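Local coordinates for protein putative thioesterase yhdA (Lactococcus lactis subsp. lactis, PDB 3GEK) that is a putative hot-dog-fold thioesterase of the PaaI family, which may hydrolyse acyl-CoA thioesters such as 1,4-dihydroxy-2-naphthoyl-CoA, at residues F30-I35 against V93-L98; M62-I67 against H107-K112. The protein carries 7 engineered substitutions. All blocks are in the same frame, centred on the assembly; numbering follows the deposited sequence.

Interaction 1: residues F30-I35 against V93-L98. Engineered in segment 93-98: Arg96 (natural residue Cys).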
ATOM      1  N   PHE A  30     -15.341  -5.308 -13.128  1.00 48.39           N
ATOM      2  CA  PHE A  30     -16.538  -5.687 -12.377  1.00 47.85           C
ATOM      3  C   PHE A  30     -17.294  -4.479 -11.830  1.00 47.62           C
ATOM      4  O   PHE A  30     -16.733  -3.392 -11.685  1.00 47.37           O
ATOM      5  CB  PHE A  30     -16.248  -6.721 -11.274  1.00 47.63           C
ATOM      6  CG  PHE A  30     -15.593  -6.157 -10.041  1.00 47.42           C
ATOM      7  CD1 PHE A  30     -16.352  -5.551  -9.040  1.00 47.54           C
ATOM      8  CD2 PHE A  30     -14.221  -6.263  -9.861  1.00 46.94           C
ATOM      9  CE1 PHE A  30     -15.749  -5.037  -7.897  1.00 47.97           C
ATOM     10  CE2 PHE A  30     -13.613  -5.767  -8.711  1.00 48.00           C
ATOM     11  CZ  PHE A  30     -14.378  -5.151  -7.730  1.00 47.35           C
ATOM     12  N   SER A  31     -18.577  -4.700 -11.558  1.00 47.42           N
ATOM     13  CA  SER A  31     -19.481  -3.727 -10.964  1.00 47.46           C
ATOM     14  C   SER A  31     -20.220  -4.378  -9.797  1.00 46.97           C
ATOM     15  O   SER A  31     -20.434  -5.596  -9.789  1.00 46.76           O
ATOM     16  CB  SER A  31     -20.516  -3.284 -11.996  1.00 47.76           C
ATOM     17  OG  SER A  31     -20.166  -2.051 -12.582  1.00 49.80           O
ATOM     18  N   SER A  32     -20.628  -3.558  -8.831  1.00 46.44           N
ATOM     19  CA  SER A  32     -21.462  -4.005  -7.717  1.00 45.98           C
ATOM     20  C   SER A  32     -21.942  -2.828  -6.884  1.00 45.83           C
ATOM     21  O   SER A  32     -21.462  -1.706  -7.031  1.00 45.69           O
ATOM     22  CB  SER A  32     -20.717  -4.999  -6.819  1.00 45.90           C
ATOM     23  OG  SER A  32     -19.671  -4.365  -6.107  1.00 46.37           O
ATOM     24  N   LYS A  33     -22.901  -3.102  -6.010  1.00 45.69           N
ATOM     25  CA  LYS A  33     -23.391  -2.123  -5.059  1.00 45.90           C
ATOM     26  C   LYS A  33     -23.379  -2.763  -3.681  1.00 45.93           C
ATOM     27  O   LYS A  33     -23.462  -3.990  -3.557  1.00 45.93           O
ATOM     28  CB  LYS A  33     -24.810  -1.665  -5.419  1.00 45.70           C
ATOM     29  CG  LYS A  33     -24.927  -0.984  -6.773  1.00 45.79           C
ATOM     30  CD  LYS A  33     -26.270  -0.303  -6.955  1.00 46.52           C
ATOM     31  CE  LYS A  33     -26.425   0.252  -8.372  1.00 47.02           C
ATOM     32  NZ  LYS A  33     -26.554  -0.835  -9.388  1.00 46.97           N
HETATM   33  N   MSE A  34     -23.252  -1.934  -2.654  1.00 45.84           N
HETATM   34  CA  MSE A  34     -23.441  -2.389  -1.288  1.00 46.62           C
HETATM   35  C   MSE A  34     -24.484  -1.518  -0.601  1.00 45.39           C
HETATM   36  O   MSE A  34     -24.286  -0.314  -0.444  1.00 45.31           O
HETATM   37  CB  MSE A  34     -22.122  -2.375  -0.513  1.00 46.28           C
HETATM   38  CG  MSE A  34     -22.271  -2.801   0.941  1.00 47.08           C
HETATM   39 SE   MSE A  34     -20.555  -3.101   1.798  1.00 51.33          SE
HETATM   40  CE  MSE A  34     -20.011  -1.228   2.022  1.00 48.83           C
ATOM     41  N   ILE A  35     -25.578  -2.133  -0.204  1.00 44.59           N
ATOM     42  CA  ILE A  35     -26.683  -1.428   0.441  1.00 44.07           C
ATOM     43  C   ILE A  35     -26.420  -1.275   1.938  1.00 43.65           C
ATOM     44  O   ILE A  35     -26.266  -2.264   2.652  1.00 43.34           O
ATOM     45  CB  ILE A  35     -28.025  -2.152   0.221  1.00 43.94           C
ATOM     46  CG1 ILE A  35     -28.180  -2.558  -1.251  1.00 44.09           C
ATOM     47  CG2 ILE A  35     -29.191  -1.280   0.707  1.00 43.81           C
ATOM     48  CD1 ILE A  35     -29.348  -3.504  -1.511  1.00 44.12           C
ATOM     49  N   VAL A  93     -23.329   2.384  -1.774  1.00 39.04           N
ATOM     50  CA  VAL A  93     -22.111   2.710  -2.510  1.00 39.55           C
ATOM     51  C   VAL A  93     -21.901   1.742  -3.684  1.00 40.28           C
ATOM     52  O   VAL A  93     -22.397   0.609  -3.668  1.00 40.17           O
ATOM     53  CB  VAL A  93     -20.843   2.676  -1.609  1.00 39.60           C
ATOM     54  CG1 VAL A  93     -20.876   3.801  -0.562  1.00 38.67           C
ATOM     55  CG2 VAL A  93     -20.657   1.300  -0.958  1.00 39.05           C
ATOM     56  N   ASN A  94     -21.157   2.197  -4.688  1.00 40.94           N
ATOM     57  CA  ASN A  94     -20.730   1.353  -5.795  1.00 41.84           C
ATOM     58  C   ASN A  94     -19.299   0.903  -5.595  1.00 42.17           C
ATOM     59  O   ASN A  94     -18.470   1.665  -5.107  1.00 42.31           O
ATOM     60  CB  ASN A  94     -20.817   2.112  -7.118  1.00 41.96           C
ATOM     61  CG  ASN A  94     -22.176   2.689  -7.366  1.00 42.49           C
ATOM     62  OD1 ASN A  94     -22.396   3.890  -7.193  1.00 44.22           O
ATOM     63  ND2 ASN A  94     -23.110   1.840  -7.767  1.00 42.78           N
ATOM     64  N   ALA A  95     -19.017  -0.343  -5.956  1.00 42.72           N
ATOM     65  CA  ALA A  95     -17.643  -0.819  -6.050  1.00 43.26           C
ATOM     66  C   ALA A  95     -17.419  -1.279  -7.483  1.00 43.88           C
ATOM     67  O   ALA A  95     -18.122  -2.168  -7.977  1.00 43.90           O
ATOM     68  CB  ALA A  95     -17.385  -1.949  -5.065  1.00 43.20           C
ATOM     69  N   ARG A  96     -16.465  -0.642  -8.157  1.00 44.28           N
ATOM     70  CA  ARG A  96     -16.168  -0.952  -9.554  1.00 44.85           C
ATOM     71  C   ARG A  96     -14.694  -1.276  -9.668  1.00 44.79           C
ATOM     72  O   ARG A  96     -13.849  -0.578  -9.090  1.00 44.83           O
ATOM     73  CB  ARG A  96     -16.516   0.223 -10.474  1.00 44.82           C
ATOM     74  CG  ARG A  96     -17.985   0.606 -10.473  1.00 45.76           C
ATOM     75  CD  ARG A  96     -18.275   1.589 -11.586  1.00 47.09           C
ATOM     76  NE  ARG A  96     -19.682   1.983 -11.636  1.00 47.81           N
ATOM     77  CZ  ARG A  96     -20.198   3.029 -10.995  1.00 47.68           C
ATOM     78  NH1 ARG A  96     -19.431   3.801 -10.237  1.00 47.57           N
ATOM     79  NH2 ARG A  96     -21.489   3.303 -11.116  1.00 47.89           N
ATOM     80  N   GLY A  97     -14.396  -2.344 -10.397  1.00 44.61           N
ATOM     81  CA  GLY A  97     -13.040  -2.841 -10.510  1.00 44.40           C
ATOM     82  C   GLY A  97     -12.537  -2.839 -11.935  1.00 44.22           C
ATOM     83  O   GLY A  97     -13.309  -3.012 -12.873  1.00 43.91           O
ATOM     84  N   LEU A  98     -11.235  -2.626 -12.075  1.00 44.49           N
ATOM     85  CA  LEU A  98     -10.525  -2.793 -13.330  1.00 44.88           C
ATOM     86  C   LEU A  98      -9.348  -3.727 -13.085  1.00 45.04           C
ATOM     87  O   LEU A  98      -8.548  -3.495 -12.180  1.00 44.85           O
ATOM     88  CB  LEU A  98     -10.023  -1.437 -13.841  1.00 45.04           C
ATOM     89  CG  LEU A  98      -9.070  -1.419 -15.043  1.00 45.10           C
ATOM     90  CD1 LEU A  98      -9.771  -1.914 -16.301  1.00 45.78           C
ATOM     91  CD2 LEU A  98      -8.507  -0.021 -15.269  1.00 45.02           C
TER

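Interaction 2: residues M62-I67 against H107-K112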
HETATM    1  N   MSE A  62     -14.521 -12.506  -5.969  1.00 53.79           N
HETATM    2  CA  MSE A  62     -15.645 -13.005  -6.767  1.00 55.59           C
HETATM    3  C   MSE A  62     -15.371 -12.829  -8.263  1.00 54.08           C
HETATM    4  O   MSE A  62     -15.606 -13.740  -9.047  1.00 54.29           O
HETATM    5  CB  MSE A  62     -16.943 -12.286  -6.393  1.00 55.22           C
HETATM    6  CG  MSE A  62     -17.427 -12.502  -4.963  1.00 57.66           C
HETATM    7 SE   MSE A  62     -19.022 -11.433  -4.565  1.00 61.76          SE
HETATM    8  CE  MSE A  62     -20.304 -12.492  -5.584  1.00 59.71           C
ATOM      9  N   ALA A  63     -14.876 -11.664  -8.631  1.00 53.37           N
ATOM     10  CA  ALA A  63     -14.511 -11.335 -10.012  1.00 52.42           C
ATOM     11  C   ALA A  63     -13.403 -12.238 -10.548  1.00 51.93           C
ATOM     12  O   ALA A  63     -13.515 -12.763 -11.657  1.00 51.76           O
ATOM     13  CB  ALA A  63     -14.103  -9.865 -10.120  1.00 52.31           C
ATOM     14  N   SER A  64     -12.344 -12.416  -9.756  1.00 51.40           N
ATOM     15  CA  SER A  64     -11.231 -13.295 -10.117  1.00 51.17           C
ATOM     16  C   SER A  64     -11.692 -14.734 -10.351  1.00 51.39           C
ATOM     17  O   SER A  64     -11.318 -15.347 -11.350  1.00 51.45           O
ATOM     18  CB  SER A  64     -10.138 -13.260  -9.049  1.00 51.07           C
ATOM     19  OG  SER A  64      -9.332 -12.099  -9.163  1.00 50.47           O
ATOM     20  N   ASN A  65     -12.508 -15.256  -9.434  1.00 51.55           N
ATOM     21  CA  ASN A  65     -13.062 -16.609  -9.550  1.00 52.07           C
ATOM     22  C   ASN A  65     -13.936 -16.800 -10.789  1.00 52.45           C
ATOM     23  O   ASN A  65     -13.850 -17.830 -11.460  1.00 52.47           O
ATOM     24  CB  ASN A  65     -13.837 -16.992  -8.284  1.00 51.86           C
ATOM     25  CG  ASN A  65     -12.925 -17.328  -7.118  1.00 51.76           C
ATOM     26  OD1 ASN A  65     -11.723 -17.532  -7.288  1.00 51.31           O
ATOM     27  ND2 ASN A  65     -13.499 -17.394  -5.923  1.00 51.78           N
ATOM     28  N   ALA A  66     -14.760 -15.798 -11.088  1.00 53.14           N
ATOM     29  CA  ALA A  66     -15.595 -15.793 -12.291  1.00 53.89           C
ATOM     30  C   ALA A  66     -14.778 -15.816 -13.591  1.00 54.42           C
ATOM     31  O   ALA A  66     -15.139 -16.514 -14.536  1.00 54.66           O
ATOM     32  CB  ALA A  66     -16.528 -14.604 -12.268  1.00 53.92           C
ATOM     33  N   ILE A  67     -13.684 -15.054 -13.629  1.00 55.19           N
ATOM     34  CA  ILE A  67     -12.767 -15.026 -14.775  1.00 55.83           C
ATOM     35  C   ILE A  67     -12.087 -16.385 -14.989  1.00 56.52           C
ATOM     36  O   ILE A  67     -12.000 -16.873 -16.117  1.00 56.52           O
ATOM     37  CB  ILE A  67     -11.688 -13.916 -14.615  1.00 55.81           C
ATOM     38  CG1 ILE A  67     -12.327 -12.525 -14.702  1.00 55.75           C
ATOM     39  CG2 ILE A  67     -10.572 -14.064 -15.659  1.00 55.85           C
ATOM     40  CD1 ILE A  67     -11.410 -11.396 -14.270  1.00 55.61           C
ATOM     41  N   HIS A 107      -3.798 -11.813  -9.647  1.00 50.83           N
ATOM     42  CA  HIS A 107      -4.641 -10.779 -10.254  1.00 49.63           C
ATOM     43  C   HIS A 107      -4.459  -9.490  -9.471  1.00 48.96           C
ATOM     44  O   HIS A 107      -4.461  -9.511  -8.241  1.00 48.99           O
ATOM     45  CB  HIS A 107      -6.125 -11.163 -10.252  1.00 49.28           C
ATOM     46  CG  HIS A 107      -6.520 -12.113 -11.343  1.00 48.80           C
ATOM     47  ND1 HIS A 107      -7.722 -12.784 -11.339  1.00 47.63           N
ATOM     48  CD2 HIS A 107      -5.870 -12.513 -12.464  1.00 48.03           C
ATOM     49  CE1 HIS A 107      -7.802 -13.550 -12.412  1.00 47.44           C
ATOM     50  NE2 HIS A 107      -6.689 -13.407 -13.109  1.00 46.75           N
ATOM     51  N   VAL A 108      -4.292  -8.375 -10.177  1.00 48.07           N
ATOM     52  CA  VAL A 108      -4.217  -7.066  -9.523  1.00 47.43           C
ATOM     53  C   VAL A 108      -5.400  -6.221  -9.968  1.00 47.27           C
ATOM     54  O   VAL A 108      -5.515  -5.872 -11.149  1.00 47.59           O
ATOM     55  CB  VAL A 108      -2.889  -6.328  -9.816  1.00 47.16           C
ATOM     56  CG1 VAL A 108      -2.794  -5.048  -9.004  1.00 46.16           C
ATOM     57  CG2 VAL A 108      -1.687  -7.231  -9.530  1.00 47.08           C
ATOM     58  N   TRP A 109      -6.284  -5.915  -9.021  1.00 46.74           N
ATOM     59  CA  TRP A 109      -7.496  -5.130  -9.295  1.00 46.30           C
ATOM     60  C   TRP A 109      -7.363  -3.703  -8.803  1.00 46.60           C
ATOM     61  O   TRP A 109      -6.893  -3.462  -7.686  1.00 46.84           O
ATOM     62  CB  TRP A 109      -8.719  -5.754  -8.617  1.00 45.35           C
ATOM     63  CG  TRP A 109      -9.192  -7.017  -9.239  1.00 44.99           C
ATOM     64  CD1 TRP A 109      -8.889  -8.288  -8.846  1.00 44.34           C
ATOM     65  CD2 TRP A 109     -10.071  -7.143 -10.366  1.00 43.87           C
ATOM     66  NE1 TRP A 109      -9.527  -9.198  -9.656  1.00 43.90           N
ATOM     67  CE2 TRP A 109     -10.256  -8.522 -10.598  1.00 43.85           C
ATOM     68  CE3 TRP A 109     -10.724  -6.223 -11.196  1.00 43.40           C
ATOM     69  CZ2 TRP A 109     -11.059  -9.008 -11.638  1.00 43.72           C
ATOM     70  CZ3 TRP A 109     -11.528  -6.706 -12.227  1.00 43.94           C
ATOM     71  CH2 TRP A 109     -11.688  -8.088 -12.435  1.00 44.00           C
ATOM     72  N   GLU A 110      -7.787  -2.763  -9.640  1.00 46.74           N
ATOM     73  CA  GLU A 110      -7.935  -1.374  -9.240  1.00 46.92           C
ATOM     74  C   GLU A 110      -9.422  -1.122  -8.996  1.00 46.74           C
ATOM     75  O   GLU A 110     -10.241  -1.237  -9.918  1.00 46.28           O
ATOM     76  CB  GLU A 110      -7.403  -0.460 -10.337  1.00 47.43           C
ATOM     77  CG  GLU A 110      -7.647   1.027 -10.136  1.00 49.19           C
ATOM     78  CD  GLU A 110      -7.429   1.800 -11.423  1.00 52.54           C
ATOM     79  OE1 GLU A 110      -6.254   2.003 -11.810  1.00 52.56           O
ATOM     80  OE2 GLU A 110      -8.437   2.192 -12.060  1.00 55.37           O
ATOM     81  N   ILE A 111      -9.761  -0.787  -7.752  1.00 46.24           N
ATOM     82  CA  ILE A 111     -11.156  -0.701  -7.327  1.00 46.19           C
ATOM     83  C   ILE A 111     -11.512   0.684  -6.787  1.00 46.27           C
ATOM     84  O   ILE A 111     -10.877   1.191  -5.863  1.00 46.28           O
ATOM     85  CB  ILE A 111     -11.493  -1.801  -6.283  1.00 46.16           C
ATOM     86  CG1 ILE A 111     -11.301  -3.190  -6.898  1.00 46.11           C
ATOM     87  CG2 ILE A 111     -12.923  -1.640  -5.739  1.00 46.13           C
ATOM     88  CD1 ILE A 111     -11.054  -4.310  -5.891  1.00 46.95           C
ATOM     89  N   LYS A 112     -12.537   1.288  -7.372  1.00 46.47           N
ATOM     90  CA  LYS A 112     -13.024   2.573  -6.908  1.00 46.74           C
ATOM     91  C   LYS A 112     -14.350   2.405  -6.173  1.00 46.46           C
ATOM     92  O   LYS A 112     -15.300   1.832  -6.704  1.00 46.11           O
ATOM     93  CB  LYS A 112     -13.154   3.556  -8.078  1.00 47.29           C
ATOM     94  CG  LYS A 112     -11.815   3.911  -8.725  1.00 48.96           C
ATOM     95  CD  LYS A 112     -11.949   5.068  -9.706  1.00 53.26           C
ATOM     96  CE  LYS A 112     -10.718   5.191 -10.600  1.00 54.92           C
ATOM     97  NZ  LYS A 112     -10.554   4.000 -11.500  1.00 56.07           N
TER

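Interaction 1: residues F30-I35 against V93-L98
Phe30 CG stands between its own backbone N and carbonyl carbon (chi1 77°), and the ring beyond it lies over Gly97; Ser32 takes the same first torsion (69°) and its OG reaches Ala95. The two segments are adjacent antiparallel strands of the hot-dog sheet, and Phe30, Ser32 and Ala95 pack against the long helix 49-68 on one face of it. Gly97 CA lies over the ring of Phe30, 3.8 Å from its centroid, a CH-pi contact, and Gly97 N sits above the ring centre, so the backbone of Gly97 lies directly against the ring face. Phe30 and Gly97 also form a hydrogen-bonded pair, with Gly97 N 2.9 Å from Phe30 O. Ser32 OG donates to Ala95 O over 3.3 Å, only 20° from the carbonyl plane, and meets Ala95 CB as well. At the far end Met34 N is hydrogen-bonded to Val93 O, while Met34 CE and CB both touch Val93 CG2, the side chains lying side by side. On the other face the engineered Arg96 pairs with Glu118 and Lys33 with Asp11. There the Lys33 chain runs beside Asn94, its CG 3.5 Å from Asn94 ND2.

Interaction 2: residues M62-I67 against H107-K112
Ser64 OG lies at the edges of two rings, those of His107 and Trp109, whose side chains rise from the strand toward the helix. It is 2.8 Å from His107 ND1, a hydrogen bond in which either atom could be the donor. From Trp109 NE1 it accepts a nearly straight bond of 2.9 Å (173°), lying just 3° out of the indole plane. The hydroxyl stands beside its own backbone N, anti to the carbonyl carbon (chi1 -79°), and Asn128 from the next strand also bonds to it, so this buried oxygen has polar partners in His107, Trp109 and Asn128. The benzo rim of the indole meets the helix through carbon: Ala63 CB approaches Trp109 CZ2 obliquely at 3.5 Å, and Ile67 CD1 comes tip to tip against the same CZ2 at 3.6 Å, near the ring plane. A leucine in place of Trp109 would probably leave Ser64 OG without the indole N-H and open a gap beside Ala63 and Ile67. With bonds at both nitrogens, to Ser64 and Asn102, the imidazole is probably held in its rotation, and Phe30 meets the indole edge-to-face. This is the packing of the hot-dog fold, a long helix lying against a curved antiparallel sheet.

After a short N-terminal helix and strands 9-10 and 12-16, the chain runs through strand 28-35, then helix 49-68, strand 73-83, strand 92-102 and strand 106-115. Interaction 1 closes a loop from residues 30-35 to 93-98 that contains the helix. Interaction 2 starts inside that loop, at 62-67, and ends beyond it, at 107-112, so the two cross rather than nest. One joins strand to strand; the other fastens the helix to the sheet. Their later segments are neighbouring strands, probably bonded through Leu98 O to Glu110 N at 2.8 Å, and Phe30 CD2 packs 3.6 Å from Trp109 CZ3. Glu110 also forms a salt bridge with Lys112 of the second subunit.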